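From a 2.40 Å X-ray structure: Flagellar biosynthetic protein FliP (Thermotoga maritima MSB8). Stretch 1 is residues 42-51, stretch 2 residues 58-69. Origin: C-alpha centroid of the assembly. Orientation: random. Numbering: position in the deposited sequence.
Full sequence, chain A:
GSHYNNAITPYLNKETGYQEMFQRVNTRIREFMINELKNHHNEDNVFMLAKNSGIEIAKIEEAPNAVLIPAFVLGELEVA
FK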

# COMPACT_ATOMS: atom_id res chain seq x y z
N ASN A 42 0.90 -15.18 14.36
CA ASN A 42 1.82 -15.37 13.26
C ASN A 42 3.22 -14.87 13.59
O ASN A 42 4.05 -14.72 12.70
N GLU A 43 3.48 -14.62 14.87
CA GLU A 43 4.77 -14.05 15.28
C GLU A 43 5.96 -14.86 14.76
O GLU A 43 7.01 -14.31 14.49
N ASP A 44 5.77 -16.17 14.62
CA ASP A 44 6.85 -17.04 14.15
C ASP A 44 7.44 -16.57 12.83
O ASP A 44 8.64 -16.71 12.61
N ASN A 45 6.60 -16.00 11.96
CA ASN A 45 7.09 -15.44 10.70
C ASN A 45 8.23 -14.46 10.94
O ASN A 45 9.23 -14.49 10.23
N VAL A 46 8.08 -13.61 11.95
CA VAL A 46 9.11 -12.64 12.26
C VAL A 46 10.39 -13.32 12.68
O VAL A 46 11.46 -13.06 12.12
N PHE A 47 10.28 -14.20 13.67
CA PHE A 47 11.43 -14.96 14.18
C PHE A 47 12.10 -15.79 13.10
O PHE A 47 13.33 -15.83 13.02
N MET A 48 11.30 -16.44 12.26
CA MET A 48 11.85 -17.24 11.18
C MET A 48 12.66 -16.37 10.22
O MET A 48 13.79 -16.70 9.89
N LEU A 49 12.07 -15.25 9.80
CA LEU A 49 12.74 -14.35 8.87
C LEU A 49 13.98 -13.73 9.50
O LEU A 49 14.96 -13.44 8.82
N ALA A 50 13.92 -13.51 10.81
CA ALA A 50 15.03 -12.92 11.56
C ALA A 50 16.21 -13.87 11.61
O ALA A 50 17.35 -13.48 11.38
N LYS A 51 15.91 -15.13 11.93
CA LYS A 51 16.93 -16.16 12.05
C LYS A 51 17.70 -16.32 10.75
O LYS A 51 18.93 -16.35 10.76
N ALA A 58 14.64 -10.90 20.60
CA ALA A 58 13.91 -11.62 21.65
C ALA A 58 12.39 -11.48 21.49
O ALA A 58 11.64 -12.37 21.89
N LYS A 59 11.95 -10.37 20.91
CA LYS A 59 10.52 -10.14 20.66
C LYS A 59 10.30 -9.40 19.34
O LYS A 59 11.20 -8.72 18.86
N ILE A 60 9.10 -9.52 18.77
CA ILE A 60 8.90 -9.03 17.41
C ILE A 60 8.97 -7.51 17.32
O ILE A 60 9.21 -6.96 16.25
N GLU A 61 8.80 -6.83 18.45
CA GLU A 61 8.93 -5.37 18.43
C GLU A 61 10.35 -4.93 18.15
O GLU A 61 10.59 -3.75 17.89
N GLU A 62 11.31 -5.85 18.20
CA GLU A 62 12.70 -5.50 17.92
C GLU A 62 13.09 -5.81 16.46
O GLU A 62 14.20 -5.50 16.04
N ALA A 63 12.19 -6.43 15.70
CA ALA A 63 12.49 -6.70 14.31
C ALA A 63 12.46 -5.40 13.49
O ALA A 63 11.53 -4.61 13.61
N PRO A 64 13.50 -5.18 12.68
CA PRO A 64 13.52 -4.04 11.76
C PRO A 64 12.46 -4.22 10.66
O PRO A 64 11.95 -5.33 10.46
N ASN A 65 12.13 -3.14 9.97
CA ASN A 65 11.07 -3.22 8.97
C ASN A 65 11.40 -4.20 7.84
O ASN A 65 10.50 -4.80 7.26
N ALA A 66 12.69 -4.40 7.55
CA ALA A 66 13.10 -5.35 6.51
C ALA A 66 12.68 -6.77 6.83
O ALA A 66 12.59 -7.62 5.94
N VAL A 67 12.44 -7.03 8.11
CA VAL A 67 11.97 -8.32 8.58
C VAL A 67 10.48 -8.26 8.87
O VAL A 67 9.71 -9.14 8.49
N LEU A 68 10.08 -7.20 9.57
CA LEU A 68 8.71 -7.07 10.04
C LEU A 68 7.70 -7.02 8.89
O LEU A 68 6.70 -7.72 8.91
N ILE A 69 7.99 -6.21 7.88
CA ILE A 69 7.05 -6.05 6.77
C ILE A 69 6.84 -7.34 5.97
O ILE A 69 5.69 -7.70 5.71

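Packing of the helix in the first stretch of FliP against the segment 58-69, which runs through a short 3-10 turn (60-62) into a second helix starting at Asn-65. The helix axes approach to 9.0 Å, their N-to-C directions 139° apart, and about 435 Å² of surface is buried, both sides summed. The side-chain packing is mainly apolar, and no hydrogen bond crosses between the stretches.

Aliphatic contacts centre on Val-46 (chi1 t), whose CA-to-CB bond points toward the other stretch. Its two methyls share Ile-60 but otherwise diverge: CG1 lies 3.5 Å from Ala-63 CB and 3.9 Å from Val-67 CG1, whereas CG2 lies 4.3 Å from Leu-68 CD1. Its CB meets Ile-60 CG2 at 3.6 Å. Ile-60 (chi1 p, chi2 t) leaves its backbone sideways, and the same CG2 methyl also sits 3.9 Å from Glu-43 CB, so the base of the Glu-43 side chain joins the apolar packing while its end leads away. Leu-68 (chi1 t, chi2 p) starts away from the first helix, but its end comes nearer and brings CD1 to Val-46.

Val-67, also t and pointing toward the first helix, places CG1 against backbone as well as side chains: it is 3.5 Å from Val-46 O, 4.0 Å from Ala-50 N, 4.0 Å from Leu-49 CB and 4.4 Å from Ala-50 CB. Val-46 O accepts the helical hydrogen bond from Ala-50 N (2.8 Å), so the methyl packs beside a carbonyl oxygen and an amide nitrogen already paired with each other. Leu-49 points toward the second stretch with chi1 between wells at -99° and chi2 in p; its CD2 lies 3.8 Å from Val-67 O.

The aromatic contact belongs to Phe-47 (chi1 m, chi2 -65°), which leaves sideways but whose ring end comes nearer. Ala-58 O lies at the ring edge, near its plane, 3.7 Å from Phe-47 CZ. Lys-59 CA, 4.0 Å from Phe-47 CZ, and Ile-60 CG2, 3.9 Å from Phe-47 CE2, approach obliquely.

The hydrogen bonds that do form lie apart from this contact. Within the second stretch, Ala-58 N donates to Glu-62 OE1 (2.9 Å, N-H...O angle 166°), tying the start of the segment to the 3-10 turn. Pro-64 occupies the N-cap position, and its O accepts from both Val-67 N (2.9 Å) and Leu-68 N (2.8 Å). The side chains of Glu-61 and Asn-65 find hydrogen-bond partners elsewhere in the structure; Asp-44, Met-48 and Lys-51 make no contact with the second stretch.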

# COMPACT_ATOMS: atom_id res chain seq x y z
CB ASN A 42 1.31 -14.64 12.00
CG ASN A 42 0.25 -15.43 11.27
OD1 ASN A 42 -0.71 -14.87 10.75
ND2 ASN A 42 0.43 -16.74 11.22
CB GLU A 43 4.88 -13.93 16.79
CG GLU A 43 3.72 -13.22 17.46
CD GLU A 43 2.62 -14.17 17.88
OE1 GLU A 43 2.54 -15.29 17.32
OE2 GLU A 43 1.83 -13.81 18.79
CB ASP A 44 6.36 -18.49 14.01
CG ASP A 44 6.44 -19.26 15.33
OD1 ASP A 44 7.26 -18.87 16.20
OD2 ASP A 44 5.69 -20.24 15.50
CB ASN A 45 5.98 -14.73 9.93
CG ASN A 45 4.91 -15.67 9.44
OD1 ASN A 45 5.10 -16.89 9.42
ND2 ASN A 45 3.77 -15.12 9.03
CB VAL A 46 8.67 -11.70 13.38
CG1 VAL A 46 9.76 -10.68 13.66
CG2 VAL A 46 7.35 -11.02 13.02
CB PHE A 47 11.01 -15.85 15.34
CG PHE A 47 10.62 -15.09 16.57
CD1 PHE A 47 11.57 -14.33 17.25
CD2 PHE A 47 9.33 -15.11 17.04
CE1 PHE A 47 11.23 -13.62 18.38
CE2 PHE A 47 8.99 -14.39 18.17
CZ PHE A 47 9.94 -13.64 18.84
CB MET A 48 10.74 -17.97 10.42
CG MET A 48 11.22 -18.60 9.11
SD MET A 48 9.92 -19.32 8.07
CE MET A 48 9.01 -17.87 7.55
CB LEU A 49 11.78 -13.26 8.38
CG LEU A 49 11.12 -13.47 7.01
CD1 LEU A 49 10.74 -14.92 6.79
CD2 LEU A 49 9.88 -12.60 6.86
CB ALA A 50 14.59 -12.55 12.97
CB LYS A 51 16.29 -17.48 12.46
CG LYS A 51 17.25 -18.47 13.10
CD LYS A 51 16.58 -19.81 13.36
CE LYS A 51 16.27 -20.53 12.05
NZ LYS A 51 15.72 -21.89 12.28
CB ALA A 58 14.34 -11.12 23.02
CB LYS A 59 9.90 -9.37 21.82
CG LYS A 59 10.65 -8.12 22.20
CD LYS A 59 10.53 -7.93 23.70
CE LYS A 59 10.47 -6.47 24.10
NZ LYS A 59 10.10 -6.36 25.55
CB ILE A 60 7.57 -9.53 16.80
CG1 ILE A 60 6.36 -9.01 17.57
CG2 ILE A 60 7.55 -11.05 16.74
CD1 ILE A 60 5.05 -9.33 16.89
CB GLU A 61 8.46 -4.76 19.75
CG GLU A 61 6.98 -4.96 20.06
CD GLU A 61 6.71 -6.30 20.72
OE1 GLU A 61 7.60 -7.16 20.71
OE2 GLU A 61 5.60 -6.48 21.27
CB GLU A 62 13.64 -6.24 18.88
CG GLU A 62 13.32 -6.03 20.36
CD GLU A 62 14.00 -7.05 21.27
OE1 GLU A 62 14.56 -8.04 20.75
OE2 GLU A 62 13.97 -6.85 22.50
CB ALA A 63 11.52 -7.70 13.73
CB PRO A 64 14.93 -4.08 11.17
CG PRO A 64 15.32 -5.53 11.26
CD PRO A 64 14.70 -6.02 12.54
CB ASN A 65 10.78 -1.83 8.41
CG ASN A 65 9.98 -0.97 9.37
OD1 ASN A 65 9.26 -1.48 10.22
ND2 ASN A 65 10.10 0.34 9.24
CB ALA A 66 14.60 -5.28 6.29
CB VAL A 67 12.72 -8.77 9.87
CG1 VAL A 67 12.04 -9.95 10.52
CG2 VAL A 67 14.18 -9.08 9.56
CB LEU A 68 8.57 -5.82 10.92
CG LEU A 68 7.25 -5.60 11.68
CD1 LEU A 68 6.94 -6.78 12.61
CD2 LEU A 68 7.32 -4.30 12.47
CB ILE A 69 7.50 -4.88 5.84
CG1 ILE A 69 7.47 -3.57 6.61
CG2 ILE A 69 6.59 -4.79 4.63
CD1 ILE A 69 8.05 -2.42 5.86